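Side-chain contacts in cellulase IBT99 (Metagenomes, PDB 6WBT), which probably hydrolyses 6-phospho-alpha-glucosides as a family 4 glycoside hydrolase that uses NAD and a manganese ion: residues Met86-Leu91 with Ile124-Gln129; Gln109-Ala114 with Tyr147-Ala152. One frame throughout, in Å; residues are numbered along the deposited sequence.

In the fold
From the N terminus, the chain runs through strand 81-84 into residues 86-91, which lead into helix 90-103. A loop holding 109-114 follows, then helix 114-136, and midway along it 124-129 comes back to 86-91 and closes contact 1. Strand 143-146 and the turn at 147-152 come next, returning to 109-114 to close contact 2. The segments alternate, so the two closures cross rather than nest. Contact 1 ties the end of strand 81-84 to helix 114-136; contact 2 ties the loop before that helix to the start of helix 151-161. Both border NAD, and a salt bridge from R87 NH1 to E110 OE2 (3.0 Å) joins them directly.

Contact 1 (Met86-Leu91 with Ile124-Gln129); sequences MRVGGL and IYPMVQ. With NAD (nicotinamide-adenine-dinucleotide), chain G.
In the Rossmann-type NAD-binding region, M86 and V88, on the loop leaving strand 81-84, lie against P126 and M127 of helix 114-136 beside the adenine of the cofactor. Both methionines are modelled as selenomethionine. The side chain of M86 starts with CG between the backbone N and the carbonyl carbon (chi1 68°), runs extended through chi2 and then bends at chi3, which brings CE to 3.8 Å from SE of M127. The two chains cross obliquely, and M86 SE also faces the proline ring, 4.2 Å from P126 CB. V88 meets that ring at about a right angle, with its CG2 branch 3.9 Å from P126 CB. This small apolar cluster borders the adenine: M86 CB is 3.7 Å from C4A of NAD, while P126 CB comes near the exocyclic N6A.

Between M86 and V88, R87 turns to the diphosphate. Its NE gives a nearly straight bond to the bridging O3 of NAD (3.0 Å, 168°), which lies in the guanidinium plane at its edge, and its NH2 is shared between O2N (2.9 Å) and O5D of NAD. The ribose atom C3D of NAD covers one face of the guanidinium and L91 CD2 the opposite one, both near the rim, which limits its rotation. The backbone joins in, as M86 O accepts from the O3D hydroxyl of NAD. M86 and P126 thus give the adenine an apolar surface, with V88 backing the proline, while R87, whose NH1 also pairs with E110, probably offsets part of the diphosphate charge.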
loop_
_atom_site.group_PDB
_atom_site.type_symbol
_atom_site.label_atom_id
_atom_site.label_comp_id
_atom_site.label_asym_id
_atom_site.label_seq_id
_atom_site.Cartn_x
_atom_site.Cartn_y
_atom_site.Cartn_z
HETATM N N MSE A 86 -31.323 -0.959 -19.177
HETATM C CA MSE A 86 -31.657 0.326 -19.776
HETATM C C MSE A 86 -30.606 0.761 -20.789
HETATM O O MSE A 86 -29.450 0.343 -20.724
HETATM C CB MSE A 86 -31.805 1.398 -18.693
HETATM C CG MSE A 86 -30.497 1.760 -18.001
HETATM SE SE MSE A 86 -30.693 3.168 -16.667
HETATM C CE MSE A 86 -31.884 2.247 -15.428
ATOM N N ARG A 87 -31.025 1.601 -21.734
ATOM C CA ARG A 87 -30.127 2.251 -22.688
ATOM C C ARG A 87 -30.560 3.711 -22.753
ATOM O O ARG A 87 -31.415 4.076 -23.565
ATOM C CB ARG A 87 -30.170 1.580 -24.059
ATOM C CG ARG A 87 -29.214 2.195 -25.069
ATOM C CD ARG A 87 -29.399 1.607 -26.457
ATOM N NE ARG A 87 -29.079 0.183 -26.507
ATOM C CZ ARG A 87 -27.866 -0.301 -26.751
ATOM N NH1 ARG A 87 -26.851 0.525 -26.965
ATOM N NH2 ARG A 87 -27.666 -1.611 -26.780
ATOM N N VAL A 88 -29.977 4.539 -21.882
ATOM C CA VAL A 88 -30.338 5.950 -21.838
ATOM C C VAL A 88 -30.016 6.595 -23.176
ATOM O O VAL A 88 -28.896 6.482 -23.689
ATOM C CB VAL A 88 -29.611 6.654 -20.683
ATOM C CG1 VAL A 88 -30.010 8.121 -20.631
ATOM C CG2 VAL A 88 -29.919 5.964 -19.363
ATOM N N GLY A 89 -31.006 7.277 -23.749
ATOM C CA GLY A 89 -30.891 7.825 -25.079
ATOM C C GLY A 89 -31.294 6.878 -26.188
ATOM O O GLY A 89 -31.489 7.328 -27.324
ATOM N N GLY A 90 -31.426 5.585 -25.897
ATOM C CA GLY A 90 -31.826 4.612 -26.890
ATOM C C GLY A 90 -30.772 4.412 -27.968
ATOM O O GLY A 90 -29.657 4.933 -27.911
ATOM N N LEU A 91 -31.156 3.622 -28.973
ATOM C CA LEU A 91 -30.287 3.413 -30.124
ATOM C C LEU A 91 -30.138 4.674 -30.965
ATOM O O LEU A 91 -29.213 4.755 -31.781
ATOM C CB LEU A 91 -30.819 2.270 -30.989
ATOM C CG LEU A 91 -30.800 0.876 -30.359
ATOM C CD1 LEU A 91 -31.381 -0.150 -31.316
ATOM C CD2 LEU A 91 -29.387 0.491 -29.954
ATOM N N ILE A 124 -25.129 7.407 -15.690
ATOM C CA ILE A 124 -24.713 7.486 -14.288
ATOM C C ILE A 124 -25.900 7.824 -13.391
ATOM O O ILE A 124 -26.298 7.029 -12.532
ATOM C CB ILE A 124 -23.573 8.506 -14.119
ATOM C CG1 ILE A 124 -22.303 8.006 -14.811
ATOM C CG2 ILE A 124 -23.306 8.774 -12.645
ATOM C CD1 ILE A 124 -21.122 8.942 -14.678
ATOM N N TYR A 125 -26.480 9.007 -13.578
ATOM C CA TYR A 125 -27.550 9.468 -12.698
ATOM C C TYR A 125 -28.855 8.693 -12.881
ATOM O O TYR A 125 -29.536 8.422 -11.883
ATOM C CB TYR A 125 -27.786 10.968 -12.887
ATOM C CG TYR A 125 -26.750 11.823 -12.193
ATOM C CD1 TYR A 125 -26.655 11.839 -10.807
ATOM C CD2 TYR A 125 -25.869 12.613 -12.918
ATOM C CE1 TYR A 125 -25.711 12.614 -10.163
ATOM C CE2 TYR A 125 -24.920 13.394 -12.282
ATOM C CZ TYR A 125 -24.846 13.390 -10.905
ATOM O OH TYR A 125 -23.905 14.165 -10.266
ATOM N N PRO A 126 -29.263 8.332 -14.105
ATOM C CA PRO A 126 -30.434 7.445 -14.229
ATOM C C PRO A 126 -30.275 6.123 -13.501
ATOM O O PRO A 126 -31.268 5.582 -12.997
ATOM C CB PRO A 126 -30.561 7.250 -15.744
ATOM C CG PRO A 126 -30.032 8.507 -16.308
ATOM C CD PRO A 126 -28.879 8.888 -15.417
HETATM N N MSE A 127 -29.062 5.583 -13.428
HETATM C CA MSE A 127 -28.815 4.364 -12.663
HETATM C C MSE A 127 -28.924 4.634 -11.167
HETATM O O MSE A 127 -29.429 3.803 -10.414
HETATM C CB MSE A 127 -27.440 3.782 -12.994
HETATM C CG MSE A 127 -27.431 2.843 -14.188
HETATM SE SE MSE A 127 -28.551 1.275 -13.891
HETATM C CE MSE A 127 -27.778 0.674 -12.203
ATOM N N VAL A 128 -28.444 5.806 -10.744
ATOM C CA VAL A 128 -28.549 6.187 -9.338
ATOM C C VAL A 128 -30.012 6.348 -8.942
ATOM O O VAL A 128 -30.416 5.972 -7.834
ATOM C CB VAL A 128 -27.738 7.471 -9.071
ATOM C CG1 VAL A 128 -27.962 7.962 -7.650
ATOM C CG2 VAL A 128 -26.257 7.219 -9.316
ATOM N N GLN A 129 -30.830 6.898 -9.844
ATOM C CA GLN A 129 -32.259 7.010 -9.573
ATOM C C GLN A 129 -32.913 5.640 -9.455
ATOM O O GLN A 129 -33.848 5.466 -8.665
ATOM C CB GLN A 129 -32.938 7.834 -10.668
ATOM C CG GLN A 129 -34.372 8.218 -10.353
ATOM C CD GLN A 129 -34.966 9.145 -11.394
ATOM O OE1 GLN A 129 -34.860 8.900 -12.596
ATOM N NE2 GLN A 129 -35.595 10.222 -10.936
HETATM P PA NAD G . -32.834 -0.746 -26.506
HETATM O O1A NAD G . -32.502 0.663 -26.869
HETATM O O2A NAD G . -33.404 -1.628 -27.567
HETATM O O5B NAD G . -33.814 -0.737 -25.233
HETATM C C5B NAD G . -33.407 -0.039 -24.024
HETATM C C4B NAD G . -34.631 0.285 -23.201
HETATM O O4B NAD G . -34.242 1.036 -22.019
HETATM C C3B NAD G . -35.706 1.137 -23.895
HETATM O O3B NAD G . -36.983 0.539 -23.709
HETATM C C2B NAD G . -35.627 2.471 -23.143
HETATM O O2B NAD G . -36.815 3.232 -23.190
HETATM C C1B NAD G . -35.261 1.970 -21.754
HETATM N N9A NAD G . -34.749 3.003 -20.860
HETATM C C8A NAD G . -33.953 4.066 -21.203
HETATM N N7A NAD G . -33.652 4.842 -20.192
HETATM C C5A NAD G . -34.300 4.263 -19.111
HETATM C C6A NAD G . -34.374 4.621 -17.751
HETATM N N6A NAD G . -33.770 5.687 -17.234
HETATM N N1A NAD G . -35.110 3.829 -16.936
HETATM C C2A NAD G . -35.717 2.758 -17.464
HETATM N N3A NAD G . -35.717 2.326 -18.722
HETATM C C4A NAD G . -34.983 3.129 -19.509
HETATM O O3 NAD G . -31.524 -1.450 -25.907
HETATM P PN NAD G . -30.874 -2.899 -26.138
HETATM O O1N NAD G . -31.918 -3.941 -25.910
HETATM O O2N NAD G . -30.139 -2.899 -27.437
HETATM O O5D NAD G . -29.820 -2.932 -24.932
HETATM C C5D NAD G . -30.317 -2.683 -23.593
HETATM C C4D NAD G . -29.150 -2.496 -22.657
HETATM O O4D NAD G . -28.486 -3.767 -22.468
HETATM C C3D NAD G . -28.051 -1.540 -23.143
HETATM O O3D NAD G . -27.659 -0.681 -22.081
HETATM C C2D NAD G . -26.935 -2.527 -23.501
HETATM O O2D NAD G . -25.639 -1.955 -23.578
HETATM C C1D NAD G . -27.091 -3.535 -22.370
HETATM N N1N NAD G . -26.371 -4.812 -22.640
HETATM C C2N NAD G . -25.218 -5.099 -21.959
HETATM C C3N NAD G . -24.519 -6.268 -22.215
HETATM C C7N NAD G . -23.289 -6.551 -21.390
HETATM O O7N NAD G . -22.332 -7.119 -21.909
HETATM N N7N NAD G . -23.311 -6.200 -20.112
HETATM C C4N NAD G . -24.986 -7.134 -23.200
HETATM C C5N NAD G . -26.166 -6.850 -23.852
HETATM C C6N NAD G . -26.844 -5.687 -23.557
#

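Contact 2 (Gln109-Ala114 with Tyr147-Ala152); sequences QETCGA and YSNPAA. With NAD (nicotinamide-adenine-dinucleotide), chain G; G6P (6-O-phosphono-alpha-D-glucopyranose), chain F.
T111 and N149 meet through their first torsions: in T111 a chi1 of 61° sets OG1 between the backbone N and the carbonyl carbon and turns CG2 anti to the carbonyl carbon, and N149 places CG likewise (chi1 -85°). The methyl thus lies against CB and CG of N149, at the root of the amide, with T111 CG2 3.5 Å from N149 CB. E110 stretches out instead, CG opposite its backbone N, and carries its carboxylate between the two ligands: OE1 takes a bond from O4 of glucose-6-phosphate (2.8 Å), OE2 one from O2D of NAD (3.2 Å). N149 ND2 stands 3.6 Å from E110 OE1 and bonds weakly to sugar O3 and to O2D of NAD. Its other end is fixed by an Asx turn, the N-H of A151 pointing at an in-plane lone pair of N149 OD1 (3.3 Å). With an alanine in place of N149, A151 N would probably lose its acceptor and sugar O3 its weak amide donor. T111 OG1 bonds to H201, a manganese ligand, and also to Q109 OE1, which the backbone N of T111 reaches as well (2.6 Å); this probably helps hold H201 in place for the manganese ion. Y147 O receives the nicotinamide N7N almost straight on (3.0 Å, 175°). T111 also lies against P150, CB to CB 4.4 Å. The N149-P150 peptide is cis, and P150 occupies the N-cap position of helix 151-161 just past strand 143-146, its ring lying against Y119 and T123 of helix 114-136.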
loop_
_atom_site.group_PDB
_atom_site.type_symbol
_atom_site.label_atom_id
_atom_site.label_comp_id
_atom_site.label_asym_id
_atom_site.label_seq_id
_atom_site.Cartn_x
_atom_site.Cartn_y
_atom_site.Cartn_z
ATOM N N GLN A 109 -17.394 3.331 -30.717
ATOM C CA GLN A 109 -17.930 2.081 -30.207
ATOM C C GLN A 109 -18.995 2.368 -29.155
ATOM O O GLN A 109 -19.097 3.479 -28.628
ATOM C CB GLN A 109 -16.815 1.203 -29.619
ATOM C CG GLN A 109 -17.012 -0.294 -29.823
ATOM C CD GLN A 109 -17.840 -0.935 -28.728
ATOM O OE1 GLN A 109 -17.880 -0.448 -27.598
ATOM N NE2 GLN A 109 -18.512 -2.032 -29.058
ATOM N N GLU A 110 -19.796 1.342 -28.863
ATOM C CA GLU A 110 -20.878 1.486 -27.895
ATOM C C GLU A 110 -20.340 1.814 -26.507
ATOM O O GLU A 110 -20.821 2.742 -25.846
ATOM C CB GLU A 110 -21.711 0.204 -27.854
ATOM C CG GLU A 110 -22.867 0.241 -26.870
ATOM C CD GLU A 110 -23.356 -1.145 -26.494
ATOM O OE1 GLU A 110 -22.510 -2.006 -26.173
ATOM O OE2 GLU A 110 -24.583 -1.374 -26.524
ATOM N N THR A 111 -19.341 1.061 -26.047
ATOM C CA THR A 111 -18.844 1.184 -24.685
ATOM C C THR A 111 -17.359 1.510 -24.595
ATOM O O THR A 111 -16.838 1.634 -23.481
ATOM C CB THR A 111 -19.119 -0.107 -23.902
ATOM O OG1 THR A 111 -18.435 -1.201 -24.526
ATOM C CG2 THR A 111 -20.604 -0.401 -23.878
ATOM N N CYS A 112 -16.663 1.652 -25.720
ATOM C CA CYS A 112 -15.234 1.932 -25.725
ATOM C C CYS A 112 -14.956 3.218 -26.489
ATOM O O CYS A 112 -15.599 3.502 -27.504
ATOM C CB CYS A 112 -14.448 0.773 -26.343
ATOM S SG CYS A 112 -14.547 -0.766 -25.406
ATOM N N GLY A 113 -13.990 3.989 -25.996
ATOM C CA GLY A 113 -13.635 5.243 -26.628
ATOM C C GLY A 113 -14.519 6.388 -26.166
ATOM O O GLY A 113 -15.138 6.353 -25.097
ATOM N N ALA A 114 -14.570 7.428 -27.003
ATOM C CA ALA A 114 -15.398 8.589 -26.690
ATOM C C ALA A 114 -16.882 8.250 -26.721
ATOM O O ALA A 114 -17.667 8.853 -25.981
ATOM C CB ALA A 114 -15.092 9.730 -27.660
ATOM N N TYR A 147 -26.820 -5.351 -15.683
ATOM C CA TYR A 147 -25.965 -5.698 -16.809
ATOM C C TYR A 147 -26.085 -4.664 -17.920
ATOM O O TYR A 147 -25.818 -4.975 -19.083
ATOM C CB TYR A 147 -26.285 -7.101 -17.332
ATOM C CG TYR A 147 -27.736 -7.324 -17.693
ATOM C CD1 TYR A 147 -28.657 -7.724 -16.733
ATOM C CD2 TYR A 147 -28.181 -7.151 -18.996
ATOM C CE1 TYR A 147 -29.982 -7.935 -17.059
ATOM C CE2 TYR A 147 -29.503 -7.360 -19.332
ATOM C CZ TYR A 147 -30.398 -7.751 -18.359
ATOM O OH TYR A 147 -31.715 -7.958 -18.695
ATOM N N SER A 148 -26.491 -3.444 -17.581
ATOM C CA SER A 148 -26.563 -2.370 -18.556
ATOM C C SER A 148 -25.195 -1.722 -18.729
ATOM O O SER A 148 -24.400 -1.630 -17.789
ATOM C CB SER A 148 -27.594 -1.323 -18.130
ATOM O OG SER A 148 -27.310 -0.813 -16.839
ATOM N N ASN A 149 -24.930 -1.274 -19.943
ATOM C CA ASN A 149 -23.644 -0.719 -20.325
ATOM C C ASN A 149 -23.670 0.802 -20.281
ATOM O O ASN A 149 -24.734 1.422 -20.370
ATOM C CB ASN A 149 -23.266 -1.193 -21.732
ATOM C CG ASN A 149 -22.581 -2.545 -21.728
ATOM O OD1 ASN A 149 -21.955 -2.934 -20.742
ATOM N ND2 ASN A 149 -22.689 -3.267 -22.838
ATOM N N PRO A 150 -22.501 1.451 -20.128
ATOM C CA PRO A 150 -21.181 0.846 -19.901
ATOM C C PRO A 150 -21.017 0.342 -18.472
ATOM O O PRO A 150 -21.007 1.144 -17.539
ATOM C CB PRO A 150 -20.207 1.997 -20.188
ATOM C CG PRO A 150 -21.013 3.026 -20.921
ATOM C CD PRO A 150 -22.392 2.898 -20.366
ATOM N N ALA A 151 -20.884 -0.978 -18.316
ATOM C CA ALA A 151 -20.833 -1.570 -16.984
ATOM C C ALA A 151 -19.622 -1.091 -16.194
ATOM O O ALA A 151 -19.656 -1.082 -14.959
ATOM C CB ALA A 151 -20.833 -3.094 -17.088
ATOM N N ALA A 152 -18.551 -0.691 -16.879
ATOM C CA ALA A 152 -17.359 -0.221 -16.178
ATOM C C ALA A 152 -17.602 1.135 -15.526
ATOM O O ALA A 152 -17.261 1.344 -14.356
ATOM C CB ALA A 152 -16.177 -0.148 -17.143
HETATM P PA NAD G . -32.834 -0.746 -26.506
HETATM O O1A NAD G . -32.502 0.663 -26.869
HETATM O O2A NAD G . -33.404 -1.628 -27.567
HETATM O O5B NAD G . -33.814 -0.737 -25.233
HETATM C C5B NAD G . -33.407 -0.039 -24.024
HETATM C C4B NAD G . -34.631 0.285 -23.201
HETATM O O4B NAD G . -34.242 1.036 -22.019
HETATM C C3B NAD G . -35.706 1.137 -23.895
HETATM O O3B NAD G . -36.983 0.539 -23.709
HETATM C C2B NAD G . -35.627 2.471 -23.143
HETATM O O2B NAD G . -36.815 3.232 -23.190
HETATM C C1B NAD G . -35.261 1.970 -21.754
HETATM N N9A NAD G . -34.749 3.003 -20.860
HETATM C C8A NAD G . -33.953 4.066 -21.203
HETATM N N7A NAD G . -33.652 4.842 -20.192
HETATM C C5A NAD G . -34.300 4.263 -19.111
HETATM C C6A NAD G . -34.374 4.621 -17.751
HETATM N N6A NAD G . -33.770 5.687 -17.234
HETATM N N1A NAD G . -35.110 3.829 -16.936
HETATM C C2A NAD G . -35.717 2.758 -17.464
HETATM N N3A NAD G . -35.717 2.326 -18.722
HETATM C C4A NAD G . -34.983 3.129 -19.509
HETATM O O3 NAD G . -31.524 -1.450 -25.907
HETATM P PN NAD G . -30.874 -2.899 -26.138
HETATM O O1N NAD G . -31.918 -3.941 -25.910
HETATM O O2N NAD G . -30.139 -2.899 -27.437
HETATM O O5D NAD G . -29.820 -2.932 -24.932
HETATM C C5D NAD G . -30.317 -2.683 -23.593
HETATM C C4D NAD G . -29.150 -2.496 -22.657
HETATM O O4D NAD G . -28.486 -3.767 -22.468
HETATM C C3D NAD G . -28.051 -1.540 -23.143
HETATM O O3D NAD G . -27.659 -0.681 -22.081
HETATM C C2D NAD G . -26.935 -2.527 -23.501
HETATM O O2D NAD G . -25.639 -1.955 -23.578
HETATM C C1D NAD G . -27.091 -3.535 -22.370
HETATM N N1N NAD G . -26.371 -4.812 -22.640
HETATM C C2N NAD G . -25.218 -5.099 -21.959
HETATM C C3N NAD G . -24.519 -6.268 -22.215
HETATM C C7N NAD G . -23.289 -6.551 -21.390
HETATM O O7N NAD G . -22.332 -7.119 -21.909
HETATM N N7N NAD G . -23.311 -6.200 -20.112
HETATM C C4N NAD G . -24.986 -7.134 -23.200
HETATM C C5N NAD G . -26.166 -6.850 -23.852
HETATM C C6N NAD G . -26.844 -5.687 -23.557
HETATM C C1 G6P F . -21.682 -8.243 -25.858
HETATM C C2 G6P F . -21.095 -7.061 -25.092
HETATM C C3 G6P F . -22.066 -5.886 -25.068
HETATM C C4 G6P F . -22.551 -5.569 -26.478
HETATM C C5 G6P F . -23.119 -6.833 -27.110
HETATM C C6 G6P F . -23.673 -6.590 -28.511
HETATM O O1 G6P F . -22.813 -8.759 -25.147
HETATM O O2 G6P F . -20.800 -7.460 -23.749
HETATM O O3 G6P F . -21.418 -4.739 -24.510
HETATM O O4 G6P F . -23.559 -4.554 -26.428
HETATM O O5 G6P F . -22.094 -7.826 -27.161
HETATM O O6 G6P F . -23.647 -5.202 -28.838
HETATM P P G6P F . -24.479 -4.667 -30.108
HETATM O O1P G6P F . -23.570 -3.643 -30.741
HETATM O O2P G6P F . -25.751 -4.111 -29.514
HETATM O O3P G6P F . -24.688 -5.908 -30.944
#